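Local coordinates for protein alpha-rhamnosidase (Dictyoglomus thermophilum, PDB 6I60) that probably hydrolyses terminal, non-reducing alpha-L-rhamnose residues from alpha-L-rhamnosides, natural flavonoid rhamnosides among them, at residues A[729-734]-A[772-777]; A[766-771]-A[827-832]; A[779-784]-A[852-857]. One frame throughout, in Å; residues are numbered along the deposited sequence.

Interaction 1. Residues A[729-734]-A[772-777]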
loop_
_atom_site.group_PDB
_atom_site.type_symbol
_atom_site.label_atom_id
_atom_site.label_comp_id
_atom_site.label_asym_id
_atom_site.label_seq_id
_atom_site.Cartn_x
_atom_site.Cartn_y
_atom_site.Cartn_z
ATOM N N TYR A 729 9.874 -20.259 -14.027
ATOM C CA TYR A 729 9.707 -18.810 -14.002
ATOM C C TYR A 729 11.048 -18.107 -14.174
ATOM O O TYR A 729 11.238 -17.319 -15.108
ATOM C CB TYR A 729 9.032 -18.381 -12.697
ATOM C CG TYR A 729 8.731 -16.901 -12.628
ATOM C CD1 TYR A 729 7.604 -16.373 -13.244
ATOM C CD2 TYR A 729 9.577 -16.030 -11.952
ATOM C CE1 TYR A 729 7.326 -15.021 -13.189
ATOM C CE2 TYR A 729 9.308 -14.674 -11.891
ATOM C CZ TYR A 729 8.180 -14.175 -12.511
ATOM O OH TYR A 729 7.903 -12.828 -12.456
ATOM N N LEU A 730 11.994 -18.383 -13.277
ATOM C CA LEU A 730 13.337 -17.825 -13.366
ATOM C C LEU A 730 14.202 -18.531 -14.404
ATOM O O LEU A 730 15.377 -18.178 -14.549
ATOM C CB LEU A 730 14.018 -17.878 -11.995
ATOM C CG LEU A 730 13.347 -17.050 -10.894
ATOM C CD1 LEU A 730 14.127 -17.138 -9.590
ATOM C CD2 LEU A 730 13.178 -15.598 -11.324
ATOM N N ASN A 731 13.648 -19.513 -15.117
ATOM C CA ASN A 731 14.333 -20.213 -16.203
ATOM C C ASN A 731 15.617 -20.885 -15.708
ATOM O O ASN A 731 16.714 -20.664 -16.225
ATOM C CB ASN A 731 14.610 -19.265 -17.374
ATOM C CG ASN A 731 13.366 -18.985 -18.198
ATOM O OD1 ASN A 731 13.396 -18.194 -19.142
ATOM N ND2 ASN A 731 12.260 -19.635 -17.842
ATOM N N LEU A 732 15.453 -21.717 -14.683
ATOM C CA LEU A 732 16.527 -22.563 -14.185
ATOM C C LEU A 732 16.570 -23.922 -14.869
ATOM O O LEU A 732 17.508 -24.690 -14.630
ATOM C CB LEU A 732 16.385 -22.764 -12.673
ATOM C CG LEU A 732 16.133 -21.504 -11.848
ATOM C CD1 LEU A 732 15.632 -21.858 -10.455
ATOM C CD2 LEU A 732 17.403 -20.684 -11.772
ATOM N N VAL A 733 15.586 -24.231 -15.702
ATOM C CA VAL A 733 15.525 -25.536 -16.365
ATOM C C VAL A 733 16.547 -25.560 -17.498
ATOM O O VAL A 733 16.614 -24.599 -18.281
ATOM C CB VAL A 733 14.118 -25.805 -16.890
ATOM C CG1 VAL A 733 13.947 -27.280 -17.221
ATOM C CG2 VAL A 733 13.072 -25.352 -15.877
ATOM N N PRO A 734 17.359 -26.611 -17.609
ATOM C CA PRO A 734 18.250 -26.729 -18.767
ATOM C C PRO A 734 17.456 -26.766 -20.064
ATOM O O PRO A 734 16.338 -27.281 -20.120
ATOM C CB PRO A 734 18.984 -28.053 -18.519
ATOM C CG PRO A 734 18.906 -28.254 -17.039
ATOM C CD PRO A 734 17.583 -27.684 -16.624
ATOM N N THR A 772 1.699 -18.362 -19.631
ATOM C CA THR A 772 1.562 -17.341 -20.663
ATOM C C THR A 772 2.861 -17.159 -21.438
ATOM O O THR A 772 2.840 -16.972 -22.661
ATOM C CB THR A 772 1.120 -16.019 -20.036
ATOM O OG1 THR A 772 -0.050 -16.237 -19.237
ATOM C CG2 THR A 772 0.808 -14.994 -21.117
ATOM N N SER A 773 4.002 -17.219 -20.747
ATOM C CA SER A 773 5.283 -17.010 -21.413
ATOM C C SER A 773 5.601 -18.132 -22.393
ATOM O O SER A 773 6.243 -17.890 -23.421
ATOM C CB SER A 773 6.402 -16.885 -20.379
ATOM O OG SER A 773 6.189 -15.771 -19.530
ATOM N N TYR A 774 5.163 -19.355 -22.099
ATOM C CA TYR A 774 5.452 -20.507 -22.941
ATOM C C TYR A 774 4.331 -20.800 -23.932
ATOM O O TYR A 774 4.235 -21.925 -24.437
ATOM C CB TYR A 774 5.742 -21.730 -22.071
ATOM C CG TYR A 774 7.078 -21.658 -21.361
ATOM C CD1 TYR A 774 7.168 -21.197 -20.054
ATOM C CD2 TYR A 774 8.249 -22.040 -22.000
ATOM C CE1 TYR A 774 8.385 -21.127 -19.402
ATOM C CE2 TYR A 774 9.473 -21.973 -21.355
ATOM C CZ TYR A 774 9.534 -21.517 -20.056
ATOM O OH TYR A 774 10.747 -21.448 -19.408
ATOM N N GLY A 775 3.487 -19.814 -24.223
ATOM C CA GLY A 775 2.483 -19.967 -25.256
ATOM C C GLY A 775 1.273 -20.786 -24.875
ATOM O O GLY A 775 0.636 -21.379 -25.752
ATOM N N TYR A 776 0.924 -20.832 -23.592
ATOM C CA TYR A 776 -0.225 -21.596 -23.114
ATOM C C TYR A 776 -1.153 -20.706 -22.295
ATOM O O TYR A 776 -1.548 -21.036 -21.174
ATOM C CB TYR A 776 0.225 -22.807 -22.305
ATOM C CG TYR A 776 0.836 -23.904 -23.146
ATOM C CD1 TYR A 776 0.035 -24.752 -23.903
ATOM C CD2 TYR A 776 2.212 -24.090 -23.189
ATOM C CE1 TYR A 776 0.588 -25.755 -24.676
ATOM C CE2 TYR A 776 2.775 -25.089 -23.959
ATOM C CZ TYR A 776 1.960 -25.919 -24.701
ATOM O OH TYR A 776 2.512 -26.918 -25.469
ATOM N N ASP A 777 -1.519 -19.554 -22.862
ATOM C CA ASP A 777 -2.426 -18.642 -22.174
ATOM C C ASP A 777 -3.848 -19.186 -22.097
ATOM O O ASP A 777 -4.615 -18.755 -21.229
ATOM C CB ASP A 777 -2.423 -17.274 -22.860
ATOM C CG ASP A 777 -2.504 -17.374 -24.376
ATOM O OD1 ASP A 777 -2.697 -18.494 -24.896
ATOM O OD2 ASP A 777 -2.379 -16.326 -25.050
#
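Asn731 and Tyr774 reach for each other from opposite directions, and their side-chain ends carry the contact between the two segments: Asn731 ND2 lies 2.8 Å from Tyr774 OH. The amide nitrogen approaches the hydroxyl end of the phenol ring, near the plane of that ring and at its edge, whereas the amide plane itself is turned by 63° from the ring plane. The phenol oxygen is also weakly hydrogen-bonded to Leu728 O, on the last turn of helix 722-729, which ties Tyr774 to the same helix end from which Asn731 emerges. Both partners sit just past the C-terminus of a helix, in the (alpha/alpha)6-barrel domain of this glycosidase family. Asn731 leaves helix 722-729 with positive phi, and its CG lies beside the backbone N (chi1 -76°), an orientation that carries ND2 across to the tyrosine. Tyr774 follows helix 761-773, which closes in a Schellman motif with Gly775 as the C-prime residue: Tyr776 N bonds to Leu771 O, and Gly775 N makes a weak bond of 3.3 Å to Thr772 O. Farther out, Val738 of helix 738-750 packs against both Val733 and Tyr774. Beyond the turn, Asp777 OD2 accepts a hydrogen bond from His852 ND1, while Leu732 O is held by Asn669 ND2 of helix 651-672.

Interaction 2. Residues A[766-771]-A[827-832]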
loop_
_atom_site.group_PDB
_atom_site.type_symbol
_atom_site.label_atom_id
_atom_site.label_comp_id
_atom_site.label_asym_id
_atom_site.label_seq_id
_atom_site.Cartn_x
_atom_site.Cartn_y
_atom_site.Cartn_z
ATOM N N TYR A 766 3.294 -16.978 -9.713
ATOM C CA TYR A 766 4.122 -17.228 -10.885
ATOM C C TYR A 766 3.489 -18.155 -11.913
ATOM O O TYR A 766 3.943 -18.167 -13.060
ATOM C CB TYR A 766 5.475 -17.827 -10.468
ATOM C CG TYR A 766 6.243 -17.013 -9.451
ATOM C CD1 TYR A 766 6.829 -15.801 -9.799
ATOM C CD2 TYR A 766 6.394 -17.460 -8.145
ATOM C CE1 TYR A 766 7.538 -15.056 -8.873
ATOM C CE2 TYR A 766 7.101 -16.723 -7.211
ATOM C CZ TYR A 766 7.670 -15.522 -7.580
ATOM O OH TYR A 766 8.374 -14.785 -6.655
ATOM N N ILE A 767 2.464 -18.924 -11.539
ATOM C CA ILE A 767 1.971 -19.975 -12.425
ATOM C C ILE A 767 1.308 -19.384 -13.665
ATOM O O ILE A 767 1.467 -19.906 -14.774
ATOM C CB ILE A 767 1.018 -20.916 -11.664
ATOM C CG1 ILE A 767 0.495 -22.012 -12.596
ATOM C CG2 ILE A 767 -0.131 -20.138 -11.043
ATOM C CD1 ILE A 767 0.270 -23.340 -11.909
ATOM N N PHE A 768 0.566 -18.284 -13.510
ATOM C CA PHE A 768 -0.132 -17.712 -14.657
ATOM C C PHE A 768 0.846 -17.123 -15.664
ATOM O O PHE A 768 0.641 -17.240 -16.878
ATOM C CB PHE A 768 -1.130 -16.652 -14.192
ATOM C CG PHE A 768 -2.254 -17.203 -13.371
ATOM C CD1 PHE A 768 -3.334 -17.817 -13.978
ATOM C CD2 PHE A 768 -2.226 -17.115 -11.991
ATOM C CE1 PHE A 768 -4.369 -18.331 -13.223
ATOM C CE2 PHE A 768 -3.258 -17.625 -11.230
ATOM C CZ PHE A 768 -4.332 -18.234 -11.847
ATOM N N ASP A 769 1.916 -16.488 -15.179
ATOM C CA ASP A 769 2.914 -15.927 -16.083
ATOM C C ASP A 769 3.742 -17.014 -16.759
ATOM O O ASP A 769 4.192 -16.830 -17.895
ATOM C CB ASP A 769 3.824 -14.960 -15.324
ATOM C CG ASP A 769 3.123 -13.663 -14.963
ATOM O OD1 ASP A 769 2.426 -13.098 -15.833
ATOM O OD2 ASP A 769 3.273 -13.204 -13.810
ATOM N N VAL A 770 3.953 -18.147 -16.085
ATOM C CA VAL A 770 4.742 -19.224 -16.676
ATOM C C VAL A 770 4.019 -19.813 -17.883
ATOM O O VAL A 770 4.609 -19.980 -18.957
ATOM C CB VAL A 770 5.059 -20.304 -15.623
ATOM C CG1 VAL A 770 5.387 -21.626 -16.299
ATOM C CG2 VAL A 770 6.215 -19.862 -14.737
ATOM N N LEU A 771 2.730 -20.130 -17.728
ATOM C CA LEU A 771 1.969 -20.668 -18.852
ATOM C C LEU A 771 1.822 -19.646 -19.972
ATOM O O LEU A 771 1.827 -20.017 -21.152
ATOM C CB LEU A 771 0.589 -21.140 -18.387
ATOM C CG LEU A 771 0.510 -21.886 -17.054
ATOM C CD1 LEU A 771 -0.928 -21.946 -16.558
ATOM C CD2 LEU A 771 1.099 -23.281 -17.174
ATOM N N ASP A 827 -4.558 -10.335 -9.949
ATOM C CA ASP A 827 -4.997 -9.078 -10.545
ATOM C C ASP A 827 -3.912 -8.462 -11.416
ATOM O O ASP A 827 -4.219 -7.755 -12.382
ATOM C CB ASP A 827 -5.425 -8.097 -9.458
ATOM C CG ASP A 827 -6.505 -7.149 -9.931
ATOM O OD1 ASP A 827 -7.592 -7.635 -10.311
ATOM O OD2 ASP A 827 -6.264 -5.923 -9.933
ATOM N N ALA A 828 -2.641 -8.716 -11.095
ATOM C CA ALA A 828 -1.562 -8.269 -11.969
ATOM C C ALA A 828 -1.596 -8.995 -13.307
ATOM O O ALA A 828 -1.248 -8.410 -14.338
ATOM C CB ALA A 828 -0.211 -8.472 -11.286
ATOM N N TRP A 829 -2.015 -10.262 -13.309
ATOM C CA TRP A 829 -2.131 -11.003 -14.559
ATOM C C TRP A 829 -3.227 -10.430 -15.449
ATOM O O TRP A 829 -3.109 -10.473 -16.680
ATOM C CB TRP A 829 -2.392 -12.480 -14.266
ATOM C CG TRP A 829 -2.357 -13.358 -15.476
ATOM C CD1 TRP A 829 -1.262 -13.683 -16.221
ATOM C CD2 TRP A 829 -3.469 -14.027 -16.082
ATOM N NE1 TRP A 829 -1.623 -14.512 -17.255
ATOM C CE2 TRP A 829 -2.973 -14.739 -17.192
ATOM C CE3 TRP A 829 -4.836 -14.092 -15.794
ATOM C CZ2 TRP A 829 -3.795 -15.506 -18.014
ATOM C CZ3 TRP A 829 -5.650 -14.857 -16.612
ATOM C CH2 TRP A 829 -5.127 -15.554 -17.708
ATOM N N PHE A 830 -4.291 -9.887 -14.852
ATOM C CA PHE A 830 -5.363 -9.295 -15.647
ATOM C C PHE A 830 -4.874 -8.068 -16.407
ATOM O O PHE A 830 -5.291 -7.829 -17.546
ATOM C CB PHE A 830 -6.543 -8.925 -14.749
ATOM C CG PHE A 830 -7.161 -10.094 -14.041
ATOM C CD1 PHE A 830 -7.112 -11.364 -14.592
ATOM C CD2 PHE A 830 -7.799 -9.921 -12.823
ATOM C CE1 PHE A 830 -7.686 -12.440 -13.942
ATOM C CE2 PHE A 830 -8.374 -10.992 -12.166
ATOM C CZ PHE A 830 -8.317 -12.254 -12.727
ATOM N N TYR A 831 -3.989 -7.281 -15.794
ATOM C CA TYR A 831 -3.485 -6.072 -16.437
ATOM C C TYR A 831 -2.469 -6.398 -17.527
ATOM O O TYR A 831 -2.563 -5.883 -18.646
ATOM C CB TYR A 831 -2.855 -5.148 -15.393
ATOM C CG TYR A 831 -3.838 -4.331 -14.586
ATOM C CD1 TYR A 831 -4.383 -4.829 -13.411
ATOM C CD2 TYR A 831 -4.204 -3.054 -14.988
ATOM C CE1 TYR A 831 -5.276 -4.082 -12.664
ATOM C CE2 TYR A 831 -5.096 -2.299 -14.248
ATOM C CZ TYR A 831 -5.628 -2.818 -13.088
ATOM O OH TYR A 831 -6.514 -2.074 -12.347
ATOM N N ARG A 832 -1.495 -7.258 -17.214
ATOM C CA ARG A 832 -0.349 -7.455 -18.095
ATOM C C ARG A 832 -0.635 -8.427 -19.235
ATOM O O ARG A 832 0.001 -8.330 -20.291
ATOM C CB ARG A 832 0.851 -7.954 -17.287
ATOM C CG ARG A 832 1.203 -7.096 -16.080
ATOM C CD ARG A 832 2.400 -7.658 -15.314
ATOM N NE ARG A 832 2.592 -9.087 -15.555
ATOM C CZ ARG A 832 3.663 -9.610 -16.145
ATOM N NH1 ARG A 832 4.649 -8.825 -16.560
ATOM N NH2 ARG A 832 3.747 -10.922 -16.324
#
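Phe768 and Asp769 face Trp829 and Arg832 where two helices of the (alpha/alpha)6 barrel, 761-773 and 826-835, lie side by side. Their local axes approach to 10.0 Å and run in nearly the same direction, 28° apart, with Phe768 and Trp829 level with each other. The apolar part of the contact belongs to these two aromatic residues. Phe768 CB stands almost squarely over one face of the indole, 3.6 Å from the centroid of the five-membered ring, a CH-pi contact. The phenyl ring then slants beside the six-membered half of the indole, with centroids 5.3 Å apart and planes inclined by 36°. Trp829 CG is anti to its own backbone nitrogen (chi1 -173°), which swings the indole out toward the neighbouring helix. Ala780 and Val784 of helix 777-784 touch both aromatic side chains, so the pair is wedged among three helices.

The ionic part lies one residue along in the first helix and nearly a turn along in the second. Arg832, its chain bent at chi3, brings NH2 to 2.6 Å from Asp769 OD1 in a salt bridge whose hydrogen bond is weak in geometry. The carboxylate oxygen meets the guanidinium at its edge, near its plane, yet the two flat groups stand almost perpendicular. Asp769 OD1 also lies in the indole plane beside Trp829 CD1, at 3.8 Å, so one oxygen serves the cation and borders the ring.

Polar satisfaction of the indole comes from the next turn of helix 761-773, where the hydroxyl of Thr772 is hydrogen-bonded through OG1 to Trp829 NE1 and also to the backbone oxygen of Phe768.

Interaction 3. Residues A[779-784]-A[852-857]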
loop_
_atom_site.group_PDB
_atom_site.type_symbol
_atom_site.label_atom_id
_atom_site.label_comp_id
_atom_site.label_asym_id
_atom_site.label_seq_id
_atom_site.Cartn_x
_atom_site.Cartn_y
_atom_site.Cartn_z
ATOM N N VAL A 779 -4.670 -22.243 -21.231
ATOM C CA VAL A 779 -4.748 -23.040 -20.011
ATOM C C VAL A 779 -4.916 -22.138 -18.796
ATOM O O VAL A 779 -5.697 -22.437 -17.885
ATOM C CB VAL A 779 -3.503 -23.938 -19.888
ATOM C CG1 VAL A 779 -3.516 -24.697 -18.569
ATOM C CG2 VAL A 779 -3.421 -24.899 -21.068
ATOM N N ALA A 780 -4.196 -21.015 -18.765
ATOM C CA ALA A 780 -4.302 -20.099 -17.635
ATOM C C ALA A 780 -5.691 -19.476 -17.556
ATOM O O ALA A 780 -6.239 -19.305 -16.460
ATOM C CB ALA A 780 -3.229 -19.016 -17.736
ATOM N N TYR A 781 -6.276 -19.133 -18.706
ATOM C CA TYR A 781 -7.618 -18.563 -18.707
ATOM C C TYR A 781 -8.648 -19.572 -18.214
ATOM O O TYR A 781 -9.581 -19.209 -17.487
ATOM C CB TYR A 781 -7.977 -18.069 -20.107
ATOM C CG TYR A 781 -9.358 -17.464 -20.208
ATOM C CD1 TYR A 781 -9.586 -16.146 -19.839
ATOM C CD2 TYR A 781 -10.434 -18.210 -20.672
ATOM C CE1 TYR A 781 -10.847 -15.587 -19.928
ATOM C CE2 TYR A 781 -11.699 -17.661 -20.763
ATOM C CZ TYR A 781 -11.900 -16.348 -20.391
ATOM O OH TYR A 781 -13.155 -15.791 -20.479
ATOM N N LYS A 782 -8.499 -20.843 -18.600
ATOM C CA LYS A 782 -9.434 -21.866 -18.145
ATOM C C LYS A 782 -9.318 -22.102 -16.645
ATOM O O LYS A 782 -10.295 -22.507 -16.006
ATOM C CB LYS A 782 -9.204 -23.170 -18.908
ATOM C CG LYS A 782 -9.904 -23.227 -20.260
ATOM C CD LYS A 782 -10.153 -24.662 -20.702
ATOM C CE LYS A 782 -11.203 -25.334 -19.832
ATOM N NZ LYS A 782 -12.105 -26.216 -20.625
ATOM N N ILE A 783 -8.138 -21.858 -16.072
ATOM C CA ILE A 783 -7.982 -21.955 -14.625
ATOM C C ILE A 783 -8.741 -20.829 -13.935
ATOM O O ILE A 783 -9.431 -21.049 -12.933
ATOM C CB ILE A 783 -6.488 -21.948 -14.254
ATOM C CG1 ILE A 783 -5.832 -23.270 -14.653
ATOM C CG2 ILE A 783 -6.301 -21.689 -12.769
ATOM C CD1 ILE A 783 -4.342 -23.163 -14.897
ATOM N N VAL A 784 -8.639 -19.611 -14.470
ATOM C CA VAL A 784 -9.287 -18.459 -13.853
ATOM C C VAL A 784 -10.804 -18.575 -13.955
ATOM O O VAL A 784 -11.529 -18.257 -13.004
ATOM C CB VAL A 784 -8.764 -17.159 -14.494
ATOM C CG1 VAL A 784 -9.807 -16.058 -14.424
ATOM C CG2 VAL A 784 -7.475 -16.718 -13.817
ATOM N N HIS A 852 -3.952 -10.531 -25.029
ATOM C CA HIS A 852 -4.130 -11.980 -25.108
ATOM C C HIS A 852 -5.620 -12.286 -25.138
ATOM O O HIS A 852 -6.231 -12.557 -24.095
ATOM C CB HIS A 852 -3.444 -12.686 -23.938
ATOM C CG HIS A 852 -1.950 -12.707 -24.038
ATOM N ND1 HIS A 852 -1.229 -13.875 -24.157
ATOM C CD2 HIS A 852 -1.043 -11.702 -24.044
ATOM C CE1 HIS A 852 0.059 -13.589 -24.228
ATOM N NE2 HIS A 852 0.198 -12.277 -24.163
ATOM N N PRO A 853 -6.240 -12.253 -26.317
ATOM C CA PRO A 853 -7.671 -12.575 -26.404
ATOM C C PRO A 853 -7.916 -14.075 -26.404
ATOM O O PRO A 853 -7.944 -14.710 -27.463
ATOM C CB PRO A 853 -8.097 -11.929 -27.728
ATOM C CG PRO A 853 -6.836 -11.812 -28.539
ATOM C CD PRO A 853 -5.643 -11.983 -27.636
ATOM N N VAL A 854 -8.093 -14.651 -25.220
ATOM C CA VAL A 854 -8.218 -16.091 -25.062
ATOM C C VAL A 854 -9.657 -16.432 -24.688
ATOM O O VAL A 854 -10.449 -15.568 -24.311
ATOM C CB VAL A 854 -7.231 -16.639 -24.014
ATOM C CG1 VAL A 854 -5.830 -16.694 -24.591
ATOM C CG2 VAL A 854 -7.263 -15.771 -22.772
ATOM N N GLY A 855 -9.989 -17.719 -24.795
ATOM C CA GLY A 855 -11.307 -18.187 -24.400
ATOM C C GLY A 855 -12.405 -17.540 -25.220
ATOM O O GLY A 855 -12.306 -17.401 -26.443
ATOM N N ASP A 856 -13.475 -17.137 -24.532
ATOM C CA ASP A 856 -14.594 -16.436 -25.150
ATOM C C ASP A 856 -14.574 -14.942 -24.844
ATOM O O ASP A 856 -15.630 -14.302 -24.797
ATOM C CB ASP A 856 -15.918 -17.055 -24.704
ATOM C CG ASP A 856 -16.015 -17.207 -23.197
ATOM O OD1 ASP A 856 -14.960 -17.194 -22.528
ATOM O OD2 ASP A 856 -17.145 -17.339 -22.681
ATOM N N LEU A 857 -13.389 -14.375 -24.631
ATOM C CA LEU A 857 -13.280 -12.951 -24.347
ATOM C C LEU A 857 -13.585 -12.133 -25.594
ATOM O O LEU A 857 -13.154 -12.469 -26.701
ATOM C CB LEU A 857 -11.879 -12.615 -23.834
ATOM C CG LEU A 857 -11.553 -13.048 -22.404
ATOM C CD1 LEU A 857 -10.150 -12.607 -22.016
ATOM C CD2 LEU A 857 -12.581 -12.500 -21.429
#
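Tyr781 OH has two polar partners: it donates a hydrogen bond to Asp856 OD1 at 3.1 Å, and Asn472 ND2 makes a weak hydrogen bond to the tyrosine hydroxyl. The carboxylate is met on its syn side, but the hydroxyl lies 28° out of the carboxylate plane, and the two side chains cross at about a right angle.

Tyr781 projects from helix 777-784 onto a type II' beta turn, Val854 to Leu857, in the loop linking strands 846-849 and 859-866. The turn is closed by Leu857 N bonding to Val854 O at 3.2 Å, and it wraps along the whole length of the tyrosine. At the root, Val854 CG2 packs 3.6 Å from Tyr781 CB. One face of the Tyr781 ring receives Val854 O, 4.2 Å above the plane and over the centre. Gly855, with the positive phi expected at the second position of such a turn, brings bare backbone up to the ring: its CA lies 3.7 Å from Tyr781 CE2. Farther out, Leu857 meets the ring obliquely at CE1, with CG 3.6 Å from Tyr781 CE1 and CD2 near the hydroxyl. With CG anti to the backbone N (chi1 180°), the tyrosine is extended away from its helix into this turn.

Glu778 OE1, from the preceding residues of the helix, accepts a hydrogen bond from Gly855 N and adds a second polar tie between helix and turn. The contact therefore joins the helical catalytic domain to the C-terminal beta domain through a mostly apolar ring surface, whose one polar atom is anchored to the carboxylate of the exposed Asp856, which is probably ionised.

How the interactions relate
The three contacts lie close together on one side of the molecule: interaction 2 is centred about 12 Å from interaction 1 and 11 Å from interaction 3, and interactions 1 and 3 are about 17 Å apart. Interactions 1 and 2 share helix 761-773, which helix 777-784 of interaction 3 follows directly. Along the chain, interaction 2 crosses both others, whereas interaction 1 closes before interaction 3 opens. Asp777 of interaction 1 packs against Val854 of interaction 3, so these neighbouring contacts form a continuous block. It runs from the surface loop at 729-734, through buried barrel helices, to the C-terminal beta domain, so the block spans the junction between the helical and C-terminal domains.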